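Local atomic coordinates of acidocalcisomal pyrophosphatase (Trypanosoma brucei brucei, PDB entry 5C5V), a protein that probably hydrolyses inorganic diphosphate to phosphate with the help of magnesium ions, and combines an EF-hand region with a pyrophosphatase domain. Residues A66-C69 against S75-K78. Residues are numbered along the deposited sequence; the frame is centred on the assembly and turned at random.
Sequences AWWC and SRTK
Arg76 lays the aliphatic part of its side chain over one face of the Trp68 indole. Its CG stands 3.8 Å from the centroid of the six-membered ring of Trp68, 11° off the ring normal, a CH-pi contact; CB of Arg76 follows at 4.0 Å from CZ2 of Trp68. With CG of Trp68 anti to the backbone N (chi1 170°), the indole extends across to helix 73-87, and Arg76, whose CB points toward segment 66-69, comes to meet it. CZ3 of the neighbouring Trp67 lies at the edge of the Trp68 ring, in its plane.

Trp68 lies on helix 61-69 and Arg76 on helix 73-87, consecutive helices that probably belong to the EF-hand region, joined by a short connection and lying far from the magnesium and imidodiphosphate site. Cys79 and Phe80 of the second helix also touch Trp68, and the rings of Trp65 and Trp68 meet nearly parallel.

The bend of the Arg76 chain at chi2 puts CD, a methylene carbon, 3.2 Å from the carbonyl O of Trp68. A further bend at chi3 turns the guanidinium, whose plane stands 64° from that of the indole. NH1 of Arg76 lies 3.8 Å from O of Cys69, obliquely placed and not bonded to it; NH1 hydrogen-bonds the carbonyl O of His71 in the connection. NE1 of Trp68, 3.8 Å from NE of Arg76, is buried without a hydrogen-bonding partner in the model.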
ATOM      1  N   ALA A  66       7.180 -49.820  11.459  1.00 76.84           N
ATOM      2  CA  ALA A  66       7.360 -50.986  12.309  1.00 77.61           C
ATOM      3  C   ALA A  66       8.286 -52.001  11.656  1.00 78.21           C
ATOM      4  O   ALA A  66       9.193 -52.533  12.304  1.00 78.89           O
ATOM      5  CB  ALA A  66       6.015 -51.625  12.629  1.00 77.66           C
ATOM      6  N   TRP A  67       8.035 -52.287  10.381  1.00 79.12           N
ATOM      7  CA  TRP A  67       8.879 -53.196   9.626  1.00 79.33           C
ATOM      8  C   TRP A  67      10.321 -52.703   9.596  1.00 79.78           C
ATOM      9  O   TRP A  67      11.263 -53.471   9.831  1.00 80.75           O
ATOM     10  CB  TRP A  67       8.364 -53.360   8.198  1.00 79.09           C
ATOM     11  CG  TRP A  67       9.433 -53.850   7.281  1.00 79.77           C
ATOM     12  CD1 TRP A  67       9.843 -55.144   7.108  1.00 80.74           C
ATOM     13  CD2 TRP A  67      10.277 -53.046   6.447  1.00 79.63           C
ATOM     14  NE1 TRP A  67      10.879 -55.193   6.201  1.00 81.03           N
ATOM     15  CE2 TRP A  67      11.160 -53.918   5.779  1.00 80.40           C
ATOM     16  CE3 TRP A  67      10.369 -51.673   6.198  1.00 78.90           C
ATOM     17  CZ2 TRP A  67      12.119 -53.459   4.873  1.00 80.30           C
ATOM     18  CZ3 TRP A  67      11.319 -51.219   5.298  1.00 78.86           C
ATOM     19  CH2 TRP A  67      12.181 -52.110   4.646  1.00 79.58           C
ATOM     20  N   TRP A  68      10.488 -51.418   9.312  1.00 77.56           N
ATOM     21  CA  TRP A  68      11.810 -50.830   9.221  1.00 77.63           C
ATOM     22  C   TRP A  68      12.579 -50.964  10.529  1.00 78.31           C
ATOM     23  O   TRP A  68      13.743 -51.373  10.536  1.00 78.75           O
ATOM     24  CB  TRP A  68      11.713 -49.364   8.836  1.00 76.79           C
ATOM     25  CG  TRP A  68      13.005 -48.636   8.961  1.00 76.82           C
ATOM     26  CD1 TRP A  68      13.416 -47.867  10.009  1.00 76.66           C
ATOM     27  CD2 TRP A  68      14.061 -48.604   8.001  1.00 76.98           C
ATOM     28  NE1 TRP A  68      14.660 -47.354   9.759  1.00 76.87           N
ATOM     29  CE2 TRP A  68      15.082 -47.791   8.533  1.00 77.02           C
ATOM     30  CE3 TRP A  68      14.242 -49.181   6.741  1.00 77.09           C
ATOM     31  CZ2 TRP A  68      16.269 -47.541   7.851  1.00 77.40           C
ATOM     32  CZ3 TRP A  68      15.414 -48.931   6.063  1.00 77.29           C
ATOM     33  CH2 TRP A  68      16.416 -48.119   6.619  1.00 77.69           C
ATOM     34  N   CYS A  69      11.926 -50.615  11.633  1.00 78.35           N
ATOM     35  CA  CYS A  69      12.552 -50.661  12.949  1.00 79.10           C
ATOM     36  C   CYS A  69      12.862 -52.082  13.418  1.00 80.17           C
ATOM     37  O   CYS A  69      13.674 -52.264  14.324  1.00 80.86           O
ATOM     38  CB  CYS A  69      11.682 -49.963  13.989  1.00 78.75           C
ATOM     39  SG  CYS A  69      11.728 -48.163  13.897  1.00 78.39           S
ATOM     40  N   SER A  75      22.568 -53.393   9.220  1.00 86.19           N
ATOM     41  CA  SER A  75      22.174 -53.563   7.821  1.00 85.87           C
ATOM     42  C   SER A  75      21.244 -52.428   7.342  1.00 85.45           C
ATOM     43  O   SER A  75      21.315 -51.981   6.183  1.00 84.92           O
ATOM     44  CB  SER A  75      21.482 -54.911   7.627  1.00 86.02           C
ATOM     45  OG  SER A  75      20.077 -54.768   7.760  1.00 85.90           O
ATOM     46  N   ARG A  76      20.375 -51.957   8.229  1.00 85.38           N
ATOM     47  CA  ARG A  76      19.532 -50.823   7.899  1.00 84.50           C
ATOM     48  C   ARG A  76      20.396 -49.676   7.426  1.00 84.48           C
ATOM     49  O   ARG A  76      20.174 -49.116   6.339  1.00 84.07           O
ATOM     50  CB  ARG A  76      18.716 -50.382   9.114  1.00 83.95           C
ATOM     51  CG  ARG A  76      17.300 -50.920   9.219  1.00 83.47           C
ATOM     52  CD  ARG A  76      16.955 -51.067  10.693  1.00 84.05           C
ATOM     53  NE  ARG A  76      17.056 -49.812  11.436  1.00 83.97           N
ATOM     54  CZ  ARG A  76      17.126 -49.752  12.766  1.00 84.47           C
ATOM     55  NH1 ARG A  76      17.107 -50.880  13.472  1.00 85.02           N
ATOM     56  NH2 ARG A  76      17.232 -48.582  13.394  1.00 84.06           N
ATOM     57  N   THR A  77      21.390 -49.341   8.250  1.00 85.13           N
ATOM     58  CA  THR A  77      22.214 -48.145   8.048  1.00 84.95           C
ATOM     59  C   THR A  77      22.961 -48.172   6.703  1.00 84.91           C
ATOM     60  O   THR A  77      23.341 -47.113   6.195  1.00 84.50           O
ATOM     61  CB  THR A  77      23.197 -47.918   9.222  1.00 85.49           C
ATOM     62  OG1 THR A  77      22.450 -47.727  10.433  1.00 85.39           O
ATOM     63  CG2 THR A  77      24.034 -46.658   8.985  1.00 85.31           C
ATOM     64  N   LYS A  78      23.213 -49.356   6.137  1.00 83.68           N
ATOM     65  CA  LYS A  78      23.917 -49.372   4.856  1.00 83.70           C
ATOM     66  C   LYS A  78      23.055 -48.724   3.762  1.00 83.35           C
ATOM     67  O   LYS A  78      23.524 -47.824   3.051  1.00 82.96           O
ATOM     68  CB  LYS A  78      24.282 -50.780   4.411  1.00 84.36           C
ATOM     69  CG  LYS A  78      23.103 -51.674   4.063  1.00 84.25           C
ATOM     70  CD  LYS A  78      23.583 -53.088   3.792  1.00 84.67           C
ATOM     71  CE  LYS A  78      22.437 -54.036   3.498  1.00 84.78           C
ATOM     72  NZ  LYS A  78      22.936 -55.424   3.225  1.00 85.15           N
TER